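Local coordinates for putative endonuclease/exonuclease/phosphatase family protein (Bacteroides thetaiotaomicron, PDB 3MPR) that probably acts as a metal-dependent nuclease of the endonuclease/exonuclease/phosphatase family, cleaving phosphodiester bonds, although its true substrate is uncertain, at residues A[101-106]-A[152-157]; A[115-120]-A[143-148]; A[203-208]-A[237-242]. All coordinates share one frame; numbering follows the deposited sequence.

Interaction 1: A[101-106]-A[152-157]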
loop_
_atom_site.group_PDB
_atom_site.type_symbol
_atom_site.label_atom_id
_atom_site.label_comp_id
_atom_site.label_asym_id
_atom_site.label_seq_id
_atom_site.Cartn_x
_atom_site.Cartn_y
_atom_site.Cartn_z
ATOM N N PHE A 101 -9.442 -28.976 -8.655
ATOM C CA PHE A 101 -8.832 -30.150 -9.259
ATOM C C PHE A 101 -7.422 -30.330 -8.700
ATOM O O PHE A 101 -6.744 -29.344 -8.382
ATOM C CB PHE A 101 -8.840 -30.072 -10.800
ATOM C CG PHE A 101 -8.159 -28.843 -11.377
ATOM C CD1 PHE A 101 -8.866 -27.669 -11.584
ATOM C CD2 PHE A 101 -6.828 -28.889 -11.768
ATOM C CE1 PHE A 101 -8.244 -26.549 -12.130
ATOM C CE2 PHE A 101 -6.199 -27.775 -12.307
ATOM C CZ PHE A 101 -6.912 -26.603 -12.490
ATOM N N TRP A 102 -6.986 -31.580 -8.561
ATOM C CA TRP A 102 -5.627 -31.856 -8.100
ATOM C C TRP A 102 -4.653 -31.801 -9.264
ATOM O O TRP A 102 -5.017 -32.094 -10.395
ATOM C CB TRP A 102 -5.557 -33.204 -7.359
ATOM C CG TRP A 102 -6.100 -33.074 -5.965
ATOM C CD1 TRP A 102 -5.381 -32.893 -4.824
ATOM C CD2 TRP A 102 -7.479 -33.033 -5.582
ATOM N NE1 TRP A 102 -6.221 -32.763 -3.750
ATOM C CE2 TRP A 102 -7.516 -32.849 -4.188
ATOM C CE3 TRP A 102 -8.685 -33.151 -6.280
ATOM C CZ2 TRP A 102 -8.714 -32.774 -3.477
ATOM C CZ3 TRP A 102 -9.878 -33.083 -5.569
ATOM C CH2 TRP A 102 -9.881 -32.894 -4.187
ATOM N N LEU A 103 -3.426 -31.383 -8.983
ATOM C CA LEU A 103 -2.418 -31.250 -10.025
ATOM C C LEU A 103 -1.749 -32.610 -10.201
ATOM O O LEU A 103 -0.685 -32.876 -9.644
ATOM C CB LEU A 103 -1.410 -30.162 -9.643
ATOM C CG LEU A 103 -2.073 -28.806 -9.369
ATOM C CD1 LEU A 103 -1.057 -27.766 -8.895
ATOM C CD2 LEU A 103 -2.838 -28.311 -10.614
ATOM N N SER A 104 -2.407 -33.478 -10.962
ATOM C CA SER A 104 -1.937 -34.844 -11.150
ATOM C C SER A 104 -2.535 -35.459 -12.407
ATOM O O SER A 104 -3.314 -34.820 -13.120
ATOM C CB SER A 104 -2.306 -35.702 -9.945
ATOM O OG SER A 104 -3.699 -35.980 -9.916
ATOM N N GLU A 105 -2.159 -36.710 -12.673
ATOM C CA GLU A 105 -2.706 -37.463 -13.791
ATOM C C GLU A 105 -4.178 -37.787 -13.565
ATOM O O GLU A 105 -4.889 -38.146 -14.502
ATOM C CB GLU A 105 -1.927 -38.771 -13.991
ATOM C CG GLU A 105 -0.441 -38.598 -14.232
ATOM C CD GLU A 105 0.373 -38.595 -12.947
ATOM O OE1 GLU A 105 -0.098 -38.046 -11.928
ATOM O OE2 GLU A 105 1.490 -39.155 -12.954
ATOM N N THR A 106 -4.626 -37.675 -12.317
ATOM C CA THR A 106 -6.021 -37.929 -11.960
ATOM C C THR A 106 -6.596 -36.747 -11.177
ATOM O O THR A 106 -6.741 -36.823 -9.954
ATOM C CB THR A 106 -6.151 -39.207 -11.115
ATOM O OG1 THR A 106 -5.379 -39.059 -9.917
ATOM C CG2 THR A 106 -5.636 -40.425 -11.896
ATOM N N VAL A 152 5.825 -28.633 -14.300
ATOM C CA VAL A 152 5.657 -28.387 -15.724
ATOM C C VAL A 152 4.315 -28.953 -16.205
ATOM O O VAL A 152 3.530 -28.263 -16.865
ATOM C CB VAL A 152 6.824 -28.986 -16.540
ATOM C CG1 VAL A 152 6.597 -28.777 -18.029
ATOM C CG2 VAL A 152 8.146 -28.352 -16.112
ATOM N N GLU A 153 4.048 -30.210 -15.862
ATOM C CA GLU A 153 2.781 -30.832 -16.240
ATOM C C GLU A 153 1.612 -30.043 -15.663
ATOM O O GLU A 153 0.580 -29.862 -16.320
ATOM C CB GLU A 153 2.731 -32.278 -15.755
ATOM C CG GLU A 153 3.780 -33.177 -16.418
ATOM C CD GLU A 153 3.433 -33.540 -17.867
ATOM O OE1 GLU A 153 2.285 -33.296 -18.308
ATOM O OE2 GLU A 153 4.318 -34.075 -18.570
ATOM N N SER A 154 1.769 -29.579 -14.430
ATOM C CA SER A 154 0.717 -28.796 -13.792
ATOM C C SER A 154 0.382 -27.557 -14.615
ATOM O O SER A 154 -0.787 -27.217 -14.807
ATOM C CB SER A 154 1.116 -28.407 -12.365
ATOM O OG SER A 154 1.087 -29.540 -11.514
ATOM N N ALA A 155 1.416 -26.879 -15.101
ATOM C CA ALA A 155 1.204 -25.652 -15.854
ATOM C C ALA A 155 0.304 -25.906 -17.052
ATOM O O ALA A 155 -0.621 -25.130 -17.329
ATOM C CB ALA A 155 2.532 -25.046 -16.283
ATOM N N PHE A 156 0.551 -27.008 -17.754
ATOM C CA PHE A 156 -0.255 -27.321 -18.935
ATOM C C PHE A 156 -1.656 -27.837 -18.612
ATOM O O PHE A 156 -2.599 -27.576 -19.347
ATOM C CB PHE A 156 0.509 -28.254 -19.880
ATOM C CG PHE A 156 1.688 -27.589 -20.524
ATOM C CD1 PHE A 156 1.496 -26.583 -21.457
ATOM C CD2 PHE A 156 2.980 -27.928 -20.163
ATOM C CE1 PHE A 156 2.573 -25.946 -22.038
ATOM C CE2 PHE A 156 4.063 -27.291 -20.737
ATOM C CZ PHE A 156 3.859 -26.304 -21.676
ATOM N N LEU A 157 -1.797 -28.539 -17.494
ATOM C CA LEU A 157 -3.117 -28.972 -17.037
ATOM C C LEU A 157 -3.972 -27.756 -16.683
ATOM O O LEU A 157 -5.159 -27.690 -16.997
ATOM C CB LEU A 157 -2.984 -29.886 -15.825
ATOM C CG LEU A 157 -4.251 -30.148 -15.004
ATOM C CD1 LEU A 157 -5.328 -30.831 -15.846
ATOM C CD2 LEU A 157 -3.916 -30.988 -13.767
#
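Ser154 OG lies against Leu103 CB, where the edge strand 93-102 runs out into a loop and meets helix 148-164. It sits beside the backbone N of its own residue (chi1 -72°) and comes within 3.2 Å of Leu103 CB, with Leu103 CD1 a little farther from OG at 3.8 Å. The polar end of this serine is taken up inside the helix, by the carbonyl of Ala150, so to Leu103 it offers only van der Waals contact. One turn on, Leu157 packs over the residues that follow the strand. Its CD2 lies 3.7 Å from Trp102 O, the acceptor of the weak bond that closes the inverse gamma turn at Leu103, and 3.9 Å from Ser104 O. The same methyl is 4.3 Å from Leu103 CD2. On the strand side Leu157 CG packs 4.1 Å from Phe101 CE2, the two side chains running alongside with opposite senses; Val158 and Lys161 of the same helix also touch the Phe101 ring. With carbon set against carbon, one hydroxyl and two carbonyl oxygens, and without a hydrogen bond between the segments, cohesion here probably comes from van der Waals packing of Leu103, Leu157 and Phe101.

Interaction 2: A[115-120]-A[143-148]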
loop_
_atom_site.group_PDB
_atom_site.type_symbol
_atom_site.label_atom_id
_atom_site.label_comp_id
_atom_site.label_asym_id
_atom_site.label_seq_id
_atom_site.Cartn_x
_atom_site.Cartn_y
_atom_site.Cartn_z
ATOM N N ASP A 115 6.007 -36.571 -10.329
ATOM C CA ASP A 115 7.109 -36.749 -9.375
ATOM C C ASP A 115 6.998 -35.900 -8.095
ATOM O O ASP A 115 7.986 -35.701 -7.373
ATOM C CB ASP A 115 8.455 -36.503 -10.074
ATOM C CG ASP A 115 8.583 -35.082 -10.622
ATOM O OD1 ASP A 115 7.583 -34.337 -10.605
ATOM O OD2 ASP A 115 9.686 -34.709 -11.075
ATOM N N ALA A 116 5.797 -35.416 -7.801
ATOM C CA ALA A 116 5.593 -34.564 -6.628
ATOM C C ALA A 116 5.587 -35.384 -5.331
ATOM O O ALA A 116 5.323 -36.584 -5.361
ATOM C CB ALA A 116 4.297 -33.772 -6.773
ATOM N N VAL A 117 5.876 -34.741 -4.201
ATOM C CA VAL A 117 5.879 -35.439 -2.911
ATOM C C VAL A 117 4.586 -35.256 -2.114
ATOM O O VAL A 117 4.238 -36.096 -1.280
ATOM C CB VAL A 117 7.074 -35.026 -2.032
ATOM C CG1 VAL A 117 8.383 -35.427 -2.699
ATOM C CG2 VAL A 117 7.040 -33.530 -1.766
ATOM N N LEU A 118 3.873 -34.160 -2.362
ATOM C CA LEU A 118 2.596 -33.923 -1.695
ATOM C C LEU A 118 1.471 -33.710 -2.708
ATOM O O LEU A 118 1.718 -33.243 -3.817
ATOM C CB LEU A 118 2.697 -32.714 -0.760
ATOM C CG LEU A 118 3.172 -32.931 0.684
ATOM C CD1 LEU A 118 4.327 -33.898 0.761
ATOM C CD2 LEU A 118 3.547 -31.603 1.330
ATOM N N PRO A 119 0.230 -34.055 -2.333
ATOM C CA PRO A 119 -0.883 -33.676 -3.214
ATOM C C PRO A 119 -0.986 -32.163 -3.262
ATOM O O PRO A 119 -0.681 -31.490 -2.279
ATOM C CB PRO A 119 -2.111 -34.257 -2.513
ATOM C CG PRO A 119 -1.697 -34.345 -1.054
ATOM C CD PRO A 119 -0.235 -34.716 -1.099
ATOM N N ARG A 120 -1.394 -31.634 -4.403
ATOM C CA ARG A 120 -1.439 -30.186 -4.610
ATOM C C ARG A 120 -2.746 -29.879 -5.312
ATOM O O ARG A 120 -3.135 -30.582 -6.242
ATOM C CB ARG A 120 -0.257 -29.736 -5.470
ATOM C CG ARG A 120 1.102 -30.142 -4.908
ATOM C CD ARG A 120 1.458 -29.344 -3.662
ATOM N NE ARG A 120 2.780 -29.696 -3.149
ATOM C CZ ARG A 120 3.469 -28.964 -2.277
ATOM N NH1 ARG A 120 2.964 -27.832 -1.805
ATOM N NH2 ARG A 120 4.672 -29.367 -1.873
HETATM N N MSE A 143 2.175 -24.977 -5.944
HETATM C CA MSE A 143 2.928 -26.017 -6.644
HETATM C C MSE A 143 3.769 -26.885 -5.696
HETATM O O MSE A 143 4.045 -26.497 -4.562
HETATM C CB MSE A 143 3.859 -25.365 -7.661
HETATM C CG MSE A 143 3.180 -24.647 -8.807
HETATM SE SE MSE A 143 2.416 -25.976 -10.025
HETATM C CE MSE A 143 2.693 -25.038 -11.703
ATOM N N ASP A 144 4.194 -28.057 -6.173
ATOM C CA ASP A 144 5.028 -28.934 -5.359
ATOM C C ASP A 144 6.472 -28.433 -5.389
ATOM O O ASP A 144 6.928 -27.914 -6.405
ATOM C CB ASP A 144 4.959 -30.375 -5.866
ATOM C CG ASP A 144 5.578 -31.360 -4.894
ATOM O OD1 ASP A 144 6.677 -31.881 -5.178
ATOM O OD2 ASP A 144 4.972 -31.592 -3.839
ATOM N N HIS A 145 7.197 -28.592 -4.285
ATOM C CA HIS A 145 8.558 -28.055 -4.216
ATOM C C HIS A 145 9.614 -29.014 -4.760
ATOM O O HIS A 145 10.698 -28.585 -5.143
ATOM C CB HIS A 145 8.909 -27.639 -2.785
ATOM C CG HIS A 145 8.784 -28.747 -1.788
ATOM N ND1 HIS A 145 7.604 -29.425 -1.572
ATOM C CD2 HIS A 145 9.694 -29.301 -0.951
ATOM C CE1 HIS A 145 7.790 -30.347 -0.643
ATOM N NE2 HIS A 145 9.048 -30.287 -0.245
ATOM N N ILE A 146 9.286 -30.302 -4.801
ATOM C CA ILE A 146 10.224 -31.338 -5.239
ATOM C C ILE A 146 10.027 -31.757 -6.695
ATOM O O ILE A 146 10.996 -31.903 -7.440
ATOM C CB ILE A 146 10.098 -32.619 -4.384
ATOM C CG1 ILE A 146 10.402 -32.335 -2.907
ATOM C CG2 ILE A 146 10.998 -33.722 -4.940
ATOM C CD1 ILE A 146 11.716 -31.620 -2.664
ATOM N N GLY A 147 8.772 -31.952 -7.098
ATOM C CA GLY A 147 8.476 -32.496 -8.412
ATOM C C GLY A 147 8.571 -31.515 -9.563
ATOM O O GLY A 147 7.628 -30.778 -9.841
ATOM N N LYS A 148 9.719 -31.499 -10.237
ATOM C CA LYS A 148 9.914 -30.615 -11.377
ATOM C C LYS A 148 8.981 -31.000 -12.524
ATOM O O LYS A 148 8.323 -30.150 -13.127
ATOM C CB LYS A 148 11.372 -30.664 -11.838
ATOM C CG LYS A 148 11.698 -29.733 -12.996
ATOM C CD LYS A 148 13.157 -29.886 -13.402
ATOM C CE LYS A 148 13.633 -28.725 -14.254
ATOM N NZ LYS A 148 12.699 -28.453 -15.378
HETATM O O HOH W 1 11.859 -33.668 -10.355
#
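Arg120 lays its guanidinium over the backbone at Met143 and Asp144, with Met143 O and Asp144 CA on one face, while NE and NH2 turn to the Asp144 carboxylate. Both nitrogens grip one oxygen side-on: Arg120 NE to Asp144 OD2 is 3.0 Å and uses the anti lone pair, whereas NH2 meets OD2 from above the carboxylate plane. The two flat groups stand 76° apart. A bend at chi2 (-71°) of Arg120 carries CD back over the 143-144 peptide.

The carboxylate is also bound by backbone. Leu118 N gives OD2 a third bond, and OD1 accepts three more: Val117 N at 3.1 Å from across the contact, then Ile146 N and Gly147 N, which close an Asx turn and Asx motif within 143-148. Gly147 N is 2.8 Å from Asp144 OD1 and takes its anti lone pair. Six N-H groups thus fix the position and rotation of one carboxylate. Ala116 CB packs 3.3 Å from Asp144 CG, and Val117 packs CG1 on Ile146 CB and CG2 on His145 CE1, the latter pair 3.5 Å apart.

At the far end Asp115 brings OD1 to 3.0 Å from Gly147 CA, at the N-cap position of helix 148-164. Its oxygens accept from Ala150 N and Lys149 N, where its charge would probably suit the helix dipole.

Arg120 lies about 7 Å, side chain to side chain, from Glu51, which binds magnesium in a structure of this protein though no ion is bound here; this is consistent with a place near the active site of a DNase I-like fold. The contact ties the loop entering strand 121-129 to the one leaving strand 135-142 and starting helix 148-164.

Interaction 3: A[203-208]-A[237-242]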
loop_
_atom_site.group_PDB
_atom_site.type_symbol
_atom_site.label_atom_id
_atom_site.label_comp_id
_atom_site.label_asym_id
_atom_site.label_seq_id
_atom_site.Cartn_x
_atom_site.Cartn_y
_atom_site.Cartn_z
ATOM N N LYS A 203 4.052 -7.298 -17.581
ATOM C CA LYS A 203 3.145 -6.551 -18.453
ATOM C C LYS A 203 2.551 -5.270 -17.851
ATOM O O LYS A 203 1.945 -4.475 -18.568
ATOM C CB LYS A 203 2.029 -7.463 -18.972
ATOM C CG LYS A 203 2.551 -8.656 -19.763
ATOM C CD LYS A 203 3.626 -8.233 -20.763
ATOM C CE LYS A 203 4.198 -9.430 -21.508
ATOM N NZ LYS A 203 5.361 -9.047 -22.368
ATOM N N CYS A 204 2.706 -5.075 -16.545
ATOM C CA CYS A 204 2.129 -3.909 -15.888
ATOM C C CYS A 204 2.627 -2.602 -16.523
ATOM O O CYS A 204 3.764 -2.527 -16.971
ATOM C CB CYS A 204 2.472 -3.911 -14.386
ATOM S SG CYS A 204 4.242 -3.863 -14.012
ATOM N N ASP A 205 1.769 -1.584 -16.557
ATOM C CA ASP A 205 2.211 -0.221 -16.868
ATOM C C ASP A 205 3.138 0.313 -15.789
ATOM O O ASP A 205 4.177 0.913 -16.089
ATOM C CB ASP A 205 1.021 0.729 -16.987
ATOM C CG ASP A 205 0.117 0.395 -18.162
ATOM O OD1 ASP A 205 0.614 -0.162 -19.157
ATOM O OD2 ASP A 205 -1.091 0.690 -18.079
ATOM N N TYR A 206 2.740 0.107 -14.538
ATOM C CA TYR A 206 3.471 0.626 -13.390
ATOM C C TYR A 206 3.926 -0.502 -12.449
ATOM O O TYR A 206 3.107 -1.275 -11.949
ATOM C CB TYR A 206 2.645 1.679 -12.631
ATOM C CG TYR A 206 3.494 2.416 -11.617
ATOM C CD1 TYR A 206 4.082 3.637 -11.932
ATOM C CD2 TYR A 206 3.762 1.857 -10.365
ATOM C CE1 TYR A 206 4.909 4.299 -11.014
ATOM C CE2 TYR A 206 4.575 2.507 -9.445
ATOM C CZ TYR A 206 5.143 3.721 -9.770
ATOM O OH TYR A 206 5.965 4.355 -8.867
ATOM N N ARG A 207 5.234 -0.587 -12.216
ATOM C CA ARG A 207 5.798 -1.624 -11.360
ATOM C C ARG A 207 6.373 -1.045 -10.066
ATOM O O ARG A 207 7.234 -0.156 -10.095
ATOM C CB ARG A 207 6.878 -2.405 -12.116
ATOM C CG ARG A 207 7.522 -3.557 -11.317
ATOM C CD ARG A 207 8.754 -4.098 -12.038
ATOM N NE ARG A 207 8.418 -4.747 -13.301
ATOM C CZ ARG A 207 9.236 -4.836 -14.345
ATOM N NH1 ARG A 207 10.454 -4.303 -14.302
ATOM N NH2 ARG A 207 8.828 -5.451 -15.448
ATOM N N TYR A 208 5.876 -1.551 -8.939
ATOM C CA TYR A 208 6.347 -1.189 -7.604
ATOM C C TYR A 208 6.861 -2.465 -6.943
ATOM O O TYR A 208 6.087 -3.265 -6.431
ATOM C CB TYR A 208 5.194 -0.587 -6.783
ATOM C CG TYR A 208 5.582 -0.121 -5.397
ATOM C CD1 TYR A 208 6.685 0.689 -5.203
ATOM C CD2 TYR A 208 4.837 -0.495 -4.284
ATOM C CE1 TYR A 208 7.050 1.113 -3.939
ATOM C CE2 TYR A 208 5.188 -0.065 -3.013
ATOM C CZ TYR A 208 6.294 0.743 -2.857
ATOM O OH TYR A 208 6.649 1.178 -1.610
ATOM N N HIS A 237 -5.832 -5.707 -19.400
ATOM C CA HIS A 237 -4.774 -4.709 -19.347
ATOM C C HIS A 237 -4.255 -4.634 -17.911
ATOM O O HIS A 237 -5.031 -4.437 -16.978
ATOM C CB HIS A 237 -5.270 -3.339 -19.774
ATOM C CG HIS A 237 -4.181 -2.316 -19.818
ATOM N ND1 HIS A 237 -3.170 -2.353 -20.755
ATOM C CD2 HIS A 237 -3.913 -1.260 -19.016
ATOM C CE1 HIS A 237 -2.338 -1.347 -20.542
ATOM N NE2 HIS A 237 -2.768 -0.669 -19.493
ATOM N N VAL A 238 -2.950 -4.807 -17.736
ATOM C CA VAL A 238 -2.378 -4.821 -16.395
ATOM C C VAL A 238 -1.893 -3.400 -16.085
ATOM O O VAL A 238 -0.914 -2.935 -16.663
ATOM C CB VAL A 238 -1.215 -5.829 -16.269
ATOM C CG1 VAL A 238 -0.660 -5.820 -14.846
ATOM C CG2 VAL A 238 -1.684 -7.253 -16.644
ATOM N N LYS A 239 -2.603 -2.720 -15.193
ATOM C CA LYS A 239 -2.300 -1.335 -14.860
ATOM C C LYS A 239 -1.110 -1.240 -13.908
ATOM O O LYS A 239 -0.200 -0.430 -14.110
ATOM C CB LYS A 239 -3.518 -0.664 -14.222
ATOM C CG LYS A 239 -4.779 -0.702 -15.080
ATOM C CD LYS A 239 -4.784 0.400 -16.132
ATOM C CE LYS A 239 -4.904 1.779 -15.484
ATOM N NZ LYS A 239 -4.962 2.858 -16.499
ATOM N N ARG A 240 -1.097 -2.068 -12.869
ATOM C CA ARG A 240 -0.101 -1.853 -11.817
ATOM C C ARG A 240 0.181 -3.125 -11.039
ATOM O O ARG A 240 -0.709 -3.937 -10.822
ATOM C CB ARG A 240 -0.561 -0.723 -10.881
ATOM C CG ARG A 240 0.478 -0.251 -9.854
ATOM C CD ARG A 240 0.186 1.194 -9.391
ATOM N NE ARG A 240 -1.100 1.303 -8.699
ATOM C CZ ARG A 240 -1.584 2.424 -8.171
ATOM N NH1 ARG A 240 -0.896 3.567 -8.254
ATOM N NH2 ARG A 240 -2.771 2.405 -7.562
ATOM N N TYR A 241 1.440 -3.283 -10.648
ATOM C CA TYR A 241 1.899 -4.426 -9.883
ATOM C C TYR A 241 2.608 -3.858 -8.662
ATOM O O TYR A 241 3.401 -2.914 -8.771
ATOM C CB TYR A 241 2.868 -5.249 -10.738
ATOM C CG TYR A 241 3.686 -6.312 -10.014
ATOM C CD1 TYR A 241 4.805 -5.960 -9.252
ATOM C CD2 TYR A 241 3.364 -7.666 -10.121
ATOM C CE1 TYR A 241 5.569 -6.919 -8.612
ATOM C CE2 TYR A 241 4.135 -8.649 -9.488
ATOM C CZ TYR A 241 5.231 -8.270 -8.737
ATOM O OH TYR A 241 5.997 -9.218 -8.094
ATOM N N GLY A 242 2.318 -4.418 -7.497
ATOM C CA GLY A 242 3.012 -4.026 -6.286
ATOM C C GLY A 242 3.295 -5.217 -5.390
ATOM O O GLY A 242 2.493 -6.138 -5.285
HETATM O O HOH W 2 -1.210 -5.026 -19.936
HETATM O O HOH W 3 -2.055 2.346 -16.514
#
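A parallel beta ladder joins the short strand 206-208 to strand 237-243 at one edge of the seven-stranded sheet, extended backward by the turn that leaves helix 200-203. Tyr206 N and Tyr208 N donate to Lys239 O and Tyr241 O, and Tyr241 N returns a bond to Tyr206 O of 2.9 Å. Before the strand, Asp205 N bonds to Val238 O, and Cys204 packs CB 3.7 Å from Val238 CG1 and SG 3.8 Å from Tyr241 CB.

At the exposed end His237 NE2 donates to Asp205 OD2 over 2.6 Å, meeting the syn side of the carboxylate, whose plane is turned 49° from the ring.

Tyr206 and Arg240 run alongside each other in the same direction, with Tyr206 CD2 3.8 Å from Arg240 CD. Their tips reach the second subunit: Tyr206 OH bonds to its Gln40, and Arg240 pairs with its Asp43 as well as with Glu286 of the same chain. Strand 283-289 flanks strand 237-243 on its other side, where Lys239 and Arg240 form a classic beta bulge opposite Glu286.

Interactions 1 and 2 are neighbours: 115-120 and 143-148 fall inside the loop closed by 101-106 and 152-157, and both contacts use helix 148-164, interaction 2 at its N-terminal end and interaction 1 further along. They touch directly, through a probable hydrogen bond from Leu103 N to Arg120 O and through the selenium of Met143, which packs on Ser154 CB. Interaction 1 is buried and mainly packing; interaction 2, only partly buried, depends on a charged pair and backbone N-H groups. Interaction 3 belongs to the other large sheet, its centre about 30 Å from that of interaction 2. There main-chain pairing dominates, and several polar side chains reach the second subunit.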